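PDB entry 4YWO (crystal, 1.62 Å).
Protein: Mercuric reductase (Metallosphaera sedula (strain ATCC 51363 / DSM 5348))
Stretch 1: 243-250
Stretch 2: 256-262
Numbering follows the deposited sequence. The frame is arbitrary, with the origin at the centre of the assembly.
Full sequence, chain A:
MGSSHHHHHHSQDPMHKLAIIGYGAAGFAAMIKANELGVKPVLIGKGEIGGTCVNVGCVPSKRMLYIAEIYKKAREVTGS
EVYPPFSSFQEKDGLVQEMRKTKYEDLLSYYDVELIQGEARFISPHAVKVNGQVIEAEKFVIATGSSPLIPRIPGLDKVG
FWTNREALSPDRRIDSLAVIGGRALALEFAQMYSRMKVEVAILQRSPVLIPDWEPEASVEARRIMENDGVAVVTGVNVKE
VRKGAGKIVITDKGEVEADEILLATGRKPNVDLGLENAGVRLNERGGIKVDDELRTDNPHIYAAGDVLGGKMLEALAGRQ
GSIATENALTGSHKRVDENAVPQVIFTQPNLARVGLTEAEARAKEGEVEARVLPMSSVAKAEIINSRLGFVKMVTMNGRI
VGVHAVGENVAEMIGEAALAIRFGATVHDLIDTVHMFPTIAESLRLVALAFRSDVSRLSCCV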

# COMPACT_ATOMS: atom_id res chain seq x y z
N LYS A 243 -23.28 -6.61 -39.00
CA LYS A 243 -23.41 -5.19 -38.95
C LYS A 243 -24.85 -4.78 -39.22
O LYS A 243 -25.41 -5.15 -40.27
CB LYS A 243 -22.48 -4.58 -40.02
CG LYS A 243 -22.42 -3.06 -40.09
CD LYS A 243 -21.93 -2.41 -38.79
CE LYS A 243 -21.85 -0.89 -38.94
NZ LYS A 243 -21.20 -0.30 -37.74
N GLY A 244 -25.43 -4.02 -38.28
CA GLY A 244 -26.76 -3.35 -38.42
C GLY A 244 -26.51 -1.87 -38.37
O GLY A 244 -25.56 -1.36 -38.97
N ALA A 245 -27.34 -1.14 -37.62
CA ALA A 245 -27.05 0.26 -37.35
C ALA A 245 -25.66 0.36 -36.68
O ALA A 245 -24.74 1.05 -37.17
CB ALA A 245 -28.14 0.84 -36.48
N GLY A 246 -25.50 -0.40 -35.62
CA GLY A 246 -24.15 -0.67 -35.12
C GLY A 246 -23.79 -2.11 -35.25
O GLY A 246 -24.33 -2.84 -36.09
N LYS A 247 -22.88 -2.57 -34.40
CA LYS A 247 -22.38 -3.90 -34.51
C LYS A 247 -23.21 -4.78 -33.67
O LYS A 247 -23.57 -4.43 -32.51
CB LYS A 247 -20.89 -3.99 -34.12
CG LYS A 247 -20.00 -3.04 -34.85
CD LYS A 247 -18.52 -3.30 -34.71
CE LYS A 247 -17.76 -2.24 -35.44
NZ LYS A 247 -16.37 -2.52 -35.44
N ILE A 248 -23.58 -5.95 -34.24
CA ILE A 248 -24.45 -6.90 -33.56
C ILE A 248 -23.72 -8.19 -33.21
O ILE A 248 -23.20 -8.90 -34.10
CB ILE A 248 -25.74 -7.25 -34.38
CG1 ILE A 248 -26.50 -5.96 -34.74
CG2 ILE A 248 -26.62 -8.13 -33.54
CD1 ILE A 248 -27.55 -6.14 -35.82
N VAL A 249 -23.60 -8.47 -31.91
CA VAL A 249 -23.07 -9.71 -31.45
C VAL A 249 -24.25 -10.67 -31.13
O VAL A 249 -25.09 -10.39 -30.28
CB VAL A 249 -22.11 -9.54 -30.21
CG1 VAL A 249 -21.55 -10.90 -29.81
CG2 VAL A 249 -21.06 -8.49 -30.56
N ILE A 250 -24.33 -11.75 -31.89
CA ILE A 250 -25.39 -12.73 -31.76
C ILE A 250 -24.86 -13.84 -30.88
O ILE A 250 -23.86 -14.45 -31.11
CB ILE A 250 -25.80 -13.30 -33.16
CG1 ILE A 250 -26.33 -12.14 -34.06
CG2 ILE A 250 -26.89 -14.36 -33.01
CD1 ILE A 250 -26.10 -12.38 -35.53
N VAL A 256 -26.69 -8.57 -28.82
CA VAL A 256 -26.20 -7.41 -28.13
C VAL A 256 -25.69 -6.44 -29.19
O VAL A 256 -24.79 -6.75 -29.90
CB VAL A 256 -25.06 -7.88 -27.16
CG1 VAL A 256 -24.46 -6.66 -26.51
CG2 VAL A 256 -25.63 -8.90 -26.17
N GLU A 257 -26.24 -5.25 -29.26
CA GLU A 257 -25.84 -4.33 -30.28
C GLU A 257 -25.02 -3.24 -29.63
O GLU A 257 -25.39 -2.79 -28.58
CB GLU A 257 -27.04 -3.70 -30.98
CG GLU A 257 -26.60 -2.92 -32.24
CD GLU A 257 -27.76 -2.63 -33.23
OE1 GLU A 257 -28.91 -3.05 -32.93
OE2 GLU A 257 -27.51 -1.99 -34.29
N ALA A 258 -23.96 -2.80 -30.26
CA ALA A 258 -23.12 -1.78 -29.70
C ALA A 258 -22.42 -1.06 -30.78
O ALA A 258 -22.24 -1.63 -31.89
CB ALA A 258 -22.07 -2.44 -28.76
N ASP A 259 -21.91 0.11 -30.50
CA ASP A 259 -21.12 0.86 -31.45
C ASP A 259 -19.80 0.19 -31.83
O ASP A 259 -19.31 0.34 -32.94
CB ASP A 259 -20.78 2.28 -30.96
CG ASP A 259 -21.95 3.17 -30.86
OD1 ASP A 259 -22.97 2.83 -31.53
OD2 ASP A 259 -21.90 4.19 -30.08
N GLU A 260 -19.18 -0.52 -30.84
CA GLU A 260 -17.94 -1.09 -31.07
C GLU A 260 -17.86 -2.39 -30.24
O GLU A 260 -18.62 -2.57 -29.30
CB GLU A 260 -16.87 -0.09 -30.63
CG GLU A 260 -15.44 -0.41 -31.07
CD GLU A 260 -15.39 -0.81 -32.54
OE1 GLU A 260 -15.30 0.11 -33.40
OE2 GLU A 260 -15.45 -2.03 -32.85
N ILE A 261 -16.95 -3.26 -30.66
CA ILE A 261 -16.60 -4.51 -30.03
C ILE A 261 -15.13 -4.46 -29.59
O ILE A 261 -14.26 -4.04 -30.33
CB ILE A 261 -16.83 -5.70 -30.96
CG1 ILE A 261 -18.33 -5.87 -31.23
CG2 ILE A 261 -16.33 -6.97 -30.34
CD1 ILE A 261 -18.45 -6.77 -32.51
N LEU A 262 -14.88 -4.86 -28.33
CA LEU A 262 -13.51 -4.90 -27.78
C LEU A 262 -13.22 -6.37 -27.46
O LEU A 262 -13.96 -7.00 -26.67
CB LEU A 262 -13.31 -4.03 -26.49
CG LEU A 262 -11.98 -4.32 -25.80
CD1 LEU A 262 -10.78 -3.90 -26.59
CD2 LEU A 262 -12.14 -3.58 -24.48
O HOH W 1 -14.15 -0.18 -35.83

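How does stretch 2 first join stretch 1? It enters as an antiparallel strand, and Val 256 pairs with Val 249 through two backbone hydrogen bonds: Val 256 N donates to Val 249 O at 2.8 Å, and Val 249 N donates to Val 256 O at 2.9 Å, both nearly straight. The two valines, each with chi1 in the t well, lie on the same face of the sheet as Lys 247 and Ala 258. Beta-branched residues favour the extended backbone of a strand.

What does Glu 257 do in a position that forms no backbone hydrogen bonds to its partner? It sits across from Ile 248 in the non-hydrogen-bonded pair, with CA atoms 4.4 Å apart, and Glu 257 CA makes a CA-H...O contact of 3.2 Å to Lys 247 O. The side chain, on the Ile 248 face, is extended with chi1 and chi2 both t. This carries the carboxylate to the turn before the strand, where Glu 257 OE2 accepts a 2.9 Å hydrogen bond from Gly 246 N. That glycine fits a tight place: a CB in the ideal position would lie 2.9 Å from Ala 258 O, a clash.

How is the strand pairing closed at Ala 258? Ala 258 N donates to Lys 247 O, and Lys 247 N donates to Ala 258 O, both at 2.8 Å. The small methyl group of Ala 258 lies on the same face as the long side chain of Lys 247, which extends toward Glu 260.

Where does the Lys 247 side chain end? It reaches Glu 260. From an m chi1 the rest of the lysine is fully extended, and Lys 247 NZ forms a salt bridge with Glu 260 OE2 at 2.8 Å. The glutamate bends to meet it, with chi2 in the p well, and Glu 260 OE2 also accepts a 2.9 Å hydrogen bond from Ile 261 N. A water links the same two side chains, accepting from Lys 247 NZ at 3.2 Å and donating to Glu 260 OE1 at 2.7 Å. Both residues are buried, so the opposite charges offset each other where bulk solvent is scarce.

What does Ile 261 add to the contact? It points toward stretch 1, and Ile 261 CD1 lies 3.7 Å from Val 249 CG2 and 4.0 Å from Lys 247 CB. This apolar contact covers part of the valine and the base of the lysine.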